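Local coordinates for protein bacillaene synthase decarboxylase PksI (Bacillus subtilis, PDB 4Q1K) that decarboxylates the 3-methylglutaconyl group tethered to PksL to a 3-methylcrotonyl moiety during bacillaene biosynthesis, working as a homotrimer, at residues B[140-152]-B[177-190]. The protein carries 1 engineered substitution. Numbering follows the deposited sequence.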
loop_
_atom_site.group_PDB
_atom_site.type_symbol
_atom_site.label_atom_id
_atom_site.label_comp_id
_atom_site.label_asym_id
_atom_site.label_seq_id
_atom_site.Cartn_x
_atom_site.Cartn_y
_atom_site.Cartn_z
ATOM N N LEU B 140 -10.303 7.252 12.574
ATOM C CA LEU B 140 -11.381 8.024 12.029
ATOM C C LEU B 140 -12.724 7.664 12.691
ATOM O O LEU B 140 -12.843 6.585 13.265
ATOM C CB LEU B 140 -11.560 7.727 10.526
ATOM C CG LEU B 140 -10.304 7.848 9.639
ATOM C CD1 LEU B 140 -10.741 7.494 8.182
ATOM C CD2 LEU B 140 -9.690 9.242 9.748
ATOM N N SER B 141 -13.700 8.575 12.545
ATOM C CA SER B 141 -15.062 8.317 12.964
ATOM C C SER B 141 -15.910 7.883 11.748
ATOM O O SER B 141 -15.852 8.431 10.640
ATOM C CB SER B 141 -15.658 9.625 13.508
ATOM O OG SER B 141 -17.061 9.700 13.187
ATOM N N ARG B 142 -16.718 6.845 11.957
ATOM C CA ARG B 142 -17.471 6.318 10.876
ATOM C C ARG B 142 -18.416 7.339 10.209
ATOM O O ARG B 142 -18.648 7.293 8.967
ATOM C CB ARG B 142 -18.328 5.161 11.517
ATOM C CG ARG B 142 -18.879 4.207 10.472
ATOM C CD ARG B 142 -19.579 2.949 11.083
ATOM N NE ARG B 142 -18.716 2.065 11.903
ATOM C CZ ARG B 142 -19.230 1.170 12.759
ATOM N NH1 ARG B 142 -20.549 1.063 12.902
ATOM N NH2 ARG B 142 -18.453 0.361 13.453
ATOM N N GLU B 143 -19.028 8.214 11.053
ATOM C CA GLU B 143 -20.098 9.082 10.576
ATOM C C GLU B 143 -19.578 10.500 10.206
ATOM O O GLU B 143 -20.308 11.291 9.619
ATOM C CB GLU B 143 -21.280 9.106 11.598
ATOM C CG GLU B 143 -20.973 9.750 12.941
ATOM C CD GLU B 143 -20.482 8.724 13.978
ATOM O OE1 GLU B 143 -19.323 8.151 13.799
ATOM O OE2 GLU B 143 -21.223 8.453 14.955
ATOM N N SER B 144 -18.279 10.739 10.408
ATOM C CA SER B 144 -17.683 12.037 10.015
ATOM C C SER B 144 -17.259 12.059 8.568
ATOM O O SER B 144 -16.994 10.953 7.961
ATOM C CB SER B 144 -16.469 12.280 10.890
ATOM O OG SER B 144 -16.986 12.473 12.262
ATOM N N VAL B 145 -17.067 13.269 8.040
ATOM C CA VAL B 145 -16.631 13.491 6.645
ATOM C C VAL B 145 -15.157 13.834 6.549
ATOM O O VAL B 145 -14.656 14.583 7.368
ATOM C CB VAL B 145 -17.505 14.548 5.995
ATOM C CG1 VAL B 145 -16.972 14.871 4.618
ATOM C CG2 VAL B 145 -18.902 13.939 5.834
ATOM N N TYR B 146 -14.450 13.205 5.601
ATOM C CA TYR B 146 -12.986 13.454 5.404
ATOM C C TYR B 146 -12.800 13.848 3.960
ATOM O O TYR B 146 -13.331 13.206 3.075
ATOM C CB TYR B 146 -12.136 12.234 5.764
ATOM C CG TYR B 146 -12.399 11.897 7.250
ATOM C CD1 TYR B 146 -11.820 12.644 8.267
ATOM C CD2 TYR B 146 -13.289 10.852 7.594
ATOM C CE1 TYR B 146 -12.164 12.413 9.613
ATOM C CE2 TYR B 146 -13.619 10.595 8.916
ATOM C CZ TYR B 146 -13.075 11.425 9.929
ATOM O OH TYR B 146 -13.333 11.177 11.226
ATOM N N THR B 147 -12.039 14.928 3.716
ATOM C CA THR B 147 -11.860 15.273 2.289
ATOM C C THR B 147 -10.516 16.025 2.152
ATOM O O THR B 147 -10.141 16.773 3.029
ATOM C CB THR B 147 -13.010 16.138 1.780
ATOM O OG1 THR B 147 -12.736 16.604 0.458
ATOM C CG2 THR B 147 -13.154 17.398 2.641
ATOM N N ALA B 148 -9.796 15.794 1.056
ATOM C CA ALA B 148 -8.651 16.700 0.730
ATOM C C ALA B 148 -9.221 17.577 -0.366
ATOM O O ALA B 148 -9.165 17.205 -1.589
ATOM C CB ALA B 148 -7.500 15.841 0.196
ATOM N N ASN B 149 -9.981 18.590 0.060
ATOM C CA ASN B 149 -10.871 19.312 -0.903
ATOM C C ASN B 149 -10.261 20.497 -1.723
ATOM O O ASN B 149 -11.009 21.124 -2.434
ATOM C CB ASN B 149 -12.139 19.775 -0.188
ATOM C CG ASN B 149 -11.899 20.844 0.828
ATOM O OD1 ASN B 149 -10.751 21.135 1.192
ATOM N ND2 ASN B 149 -12.992 21.455 1.319
ATOM N N PHE B 150 -8.947 20.680 -1.662
ATOM C CA PHE B 150 -8.150 21.714 -2.348
ATOM C C PHE B 150 -8.643 21.913 -3.771
ATOM O O PHE B 150 -8.998 23.030 -4.179
ATOM C CB PHE B 150 -6.655 21.299 -2.348
ATOM C CG PHE B 150 -6.166 20.881 -0.975
ATOM C CD1 PHE B 150 -5.844 21.841 -0.009
ATOM C CD2 PHE B 150 -6.097 19.524 -0.643
ATOM C CE1 PHE B 150 -5.390 21.472 1.276
ATOM C CE2 PHE B 150 -5.649 19.145 0.636
ATOM C CZ PHE B 150 -5.276 20.095 1.564
ATOM N N MET B 151 -8.688 20.822 -4.534
ATOM C CA MET B 151 -9.021 20.960 -5.988
ATOM C C MET B 151 -10.471 21.389 -6.232
ATOM O O MET B 151 -10.847 21.891 -7.319
ATOM C CB MET B 151 -8.722 19.603 -6.705
ATOM C CG MET B 151 -7.200 19.283 -6.744
ATOM S SD MET B 151 -6.390 20.135 -8.213
ATOM C CE MET B 151 -6.960 19.072 -9.499
ATOM N N LYS B 152 -11.364 21.224 -5.275
ATOM C CA LYS B 152 -12.718 21.795 -5.528
ATOM C C LYS B 152 -12.621 23.330 -5.704
ATOM O O LYS B 152 -13.465 23.968 -6.387
ATOM C CB LYS B 152 -13.576 21.507 -4.314
ATOM C CG LYS B 152 -14.940 22.144 -4.273
ATOM C CD LYS B 152 -15.607 21.854 -2.933
ATOM C CE LYS B 152 -15.096 22.726 -1.801
ATOM N NZ LYS B 152 -16.157 22.715 -0.727
ATOM N N ILE B 177 -8.581 10.578 -4.239
ATOM C CA ILE B 177 -8.791 11.621 -3.198
ATOM C C ILE B 177 -8.239 12.994 -3.572
ATOM O O ILE B 177 -8.918 14.011 -3.408
ATOM C CB ILE B 177 -8.137 11.192 -1.844
ATOM C CG1 ILE B 177 -9.019 10.040 -1.271
ATOM C CG2 ILE B 177 -7.920 12.348 -0.817
ATOM C CD1 ILE B 177 -8.330 9.253 -0.080
ATOM N N LEU B 178 -7.065 12.994 -4.137
ATOM C CA LEU B 178 -6.400 14.291 -4.430
ATOM C C LEU B 178 -6.915 14.926 -5.742
ATOM O O LEU B 178 -7.165 16.179 -5.739
ATOM C CB LEU B 178 -4.876 14.141 -4.533
ATOM C CG LEU B 178 -4.256 13.676 -3.232
ATOM C CD1 LEU B 178 -2.759 13.316 -3.523
ATOM C CD2 LEU B 178 -4.262 14.836 -2.176
ATOM N N LEU B 179 -7.064 14.160 -6.812
ATOM C CA LEU B 179 -7.556 14.751 -8.084
ATOM C C LEU B 179 -9.016 15.218 -7.928
ATOM O O LEU B 179 -9.377 16.276 -8.498
ATOM C CB LEU B 179 -7.495 13.723 -9.215
ATOM C CG LEU B 179 -6.056 13.377 -9.687
ATOM C CD1 LEU B 179 -6.234 12.111 -10.563
ATOM C CD2 LEU B 179 -5.504 14.475 -10.572
ATOM N N ASN B 180 -9.887 14.365 -7.323
ATOM C CA ASN B 180 -11.287 14.671 -7.384
ATOM C C ASN B 180 -11.808 15.503 -6.172
ATOM O O ASN B 180 -12.933 16.076 -6.250
ATOM C CB ASN B 180 -12.128 13.411 -7.515
ATOM C CG ASN B 180 -13.544 13.703 -8.033
ATOM O OD1 ASN B 180 -14.518 13.031 -7.577
ATOM N ND2 ASN B 180 -13.685 14.666 -8.958
ATOM N N ALA B 181 -11.045 15.543 -5.071
ATOM C CA ALA B 181 -11.409 16.371 -3.899
ATOM C C ALA B 181 -12.763 16.003 -3.338
ATOM O O ALA B 181 -13.477 16.816 -2.759
ATOM C CB ALA B 181 -11.361 17.871 -4.267
ATOM N N GLY B 182 -13.096 14.723 -3.448
ATOM C CA GLY B 182 -14.418 14.256 -2.996
ATOM C C GLY B 182 -14.479 14.190 -1.474
ATOM O O GLY B 182 -13.460 14.215 -0.777
ATOM N N SER B 183 -15.702 14.139 -0.953
ATOM C CA SER B 183 -15.923 13.944 0.488
ATOM C C SER B 183 -16.279 12.516 0.797
ATOM O O SER B 183 -17.175 11.961 0.149
ATOM C CB SER B 183 -17.104 14.796 0.933
ATOM O OG SER B 183 -16.628 16.160 0.977
ATOM N N TYR B 184 -15.639 11.923 1.797
ATOM C CA TYR B 184 -15.898 10.529 2.174
ATOM C C TYR B 184 -16.268 10.417 3.627
ATOM O O TYR B 184 -15.560 10.959 4.456
ATOM C CB TYR B 184 -14.596 9.751 2.051
ATOM C CG TYR B 184 -14.030 9.750 0.640
ATOM C CD1 TYR B 184 -13.296 10.806 0.135
ATOM C CD2 TYR B 184 -14.245 8.654 -0.198
ATOM C CE1 TYR B 184 -12.825 10.794 -1.218
ATOM C CE2 TYR B 184 -13.761 8.650 -1.523
ATOM C CZ TYR B 184 -13.033 9.718 -2.008
ATOM O OH TYR B 184 -12.601 9.696 -3.308
ATOM N N ARG B 185 -17.382 9.739 3.921
ATOM C CA ARG B 185 -17.574 9.338 5.341
ATOM C C ARG B 185 -16.475 8.439 5.816
ATOM O O ARG B 185 -15.909 7.701 5.025
ATOM C CB ARG B 185 -18.932 8.614 5.548
ATOM C CG ARG B 185 -20.109 9.497 5.160
ATOM C CD ARG B 185 -20.549 10.437 6.272
ATOM N NE ARG B 185 -21.409 11.475 5.697
ATOM C CZ ARG B 185 -21.915 12.514 6.340
ATOM N NH1 ARG B 185 -21.659 12.691 7.644
ATOM N NH2 ARG B 185 -22.670 13.399 5.669
ATOM N N GLY B 186 -16.225 8.396 7.133
ATOM C CA GLY B 186 -15.234 7.413 7.604
ATOM C C GLY B 186 -15.629 6.003 7.208
ATOM O O GLY B 186 -14.739 5.151 6.870
ATOM N N ALA B 187 -16.952 5.781 7.240
ATOM C CA ALA B 187 -17.405 4.413 6.845
ATOM C C ALA B 187 -17.083 4.107 5.376
ATOM O O ALA B 187 -16.854 2.934 5.018
ATOM C CB ALA B 187 -18.927 4.223 7.102
ATOM N N ASP B 188 -17.110 5.121 4.533
ATOM C CA ASP B 188 -16.771 4.969 3.105
ATOM C C ASP B 188 -15.327 4.593 2.985
ATOM O O ASP B 188 -14.969 3.638 2.226
ATOM C CB ASP B 188 -16.987 6.277 2.274
ATOM C CG ASP B 188 -18.419 6.722 2.187
ATOM O OD1 ASP B 188 -19.251 5.773 2.193
ATOM O OD2 ASP B 188 -18.754 8.005 2.064
ATOM N N LEU B 189 -14.437 5.392 3.629
ATOM C CA LEU B 189 -13.025 5.015 3.627
ATOM C C LEU B 189 -12.778 3.585 4.203
ATOM O O LEU B 189 -11.957 2.789 3.688
ATOM C CB LEU B 189 -12.170 6.060 4.414
ATOM C CG LEU B 189 -12.159 7.475 3.771
ATOM C CD1 LEU B 189 -11.503 8.501 4.680
ATOM C CD2 LEU B 189 -11.427 7.460 2.417
ATOM N N GLU B 190 -13.500 3.229 5.287
ATOM C CA GLU B 190 -13.290 1.879 5.906
ATOM C C GLU B 190 -13.574 0.844 4.786
ATOM O O GLU B 190 -12.794 -0.114 4.580
ATOM C CB GLU B 190 -14.295 1.680 7.086
ATOM C CG GLU B 190 -14.080 0.334 7.778
ATOM C CD GLU B 190 -14.839 0.234 9.127
ATOM O OE1 GLU B 190 -15.772 1.032 9.357
ATOM O OE2 GLU B 190 -14.392 -0.564 9.997
HETATM O O HOH W 1 -10.677 14.152 -1.063
HETATM O O HOH W 2 -7.739 18.055 -3.805
#
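Leu140 and Leu189 cross at about a right angle, methyl against methyl, and Leu189 CD1 also packs on Tyr146 CB. Next along the chain, Arg142 O accepts Ala187 N in its carbonyl plane, on a lone pair, while Arg142 CG lies 3.4 Å from Ala187 CB. Glu143 O receives Arg185 NH1 at 2.8 Å, only 2° out of the guanidinium plane. The same guanidinium lies flat over a methyl, since Val145 CG2 sits 3.3 Å above its plane and over its centre; the side chain is bent at chi2 (-84°), which brings the guanidinium alongside Val145 and Glu143 O. Ser144 O binds Gly186 N in the first turn of helix 186-192.

Tyr146 and Tyr184 form an antiparallel hydrogen-bonded pair, Tyr146 N to Tyr184 O at 2.8 Å and Tyr184 N to Tyr146 O at 2.9 Å. The Tyr146 ring turns its edge to Gly186 and one face to Leu140 CD2, and its hydroxyl reaches Met120 O. Thr147 OG1 donates a hydrogen bond to Gly182 O at 2.8 Å, coming from above the carbonyl plane; a chi1 of 172° carries the hydroxyl to the side opposite the residue's own N.

Beyond the strand, Ala148 CB rests on Ile177 CG2 and Leu178 CD2. One water accepts Ala148 N and lies within hydrogen-bonding distance of both Gly182 O and Ile177 O; another joins Ala148 O and Met151 N to Leu178 O. Met151 CB packs 4.0 Å from Ala181 CB, and the methionine side chain lies about 8 Å from that of the active-site His249. The Tyr146-Tyr184 pair makes strand 183-185 the antiparallel edge, within this chain, of a three-stranded sheet; backbone bonds of Val145 and Thr147 to Gly124 tie the central strand 145-147 to the parallel strand 123-125, completing the small second sheet of the crotonase fold.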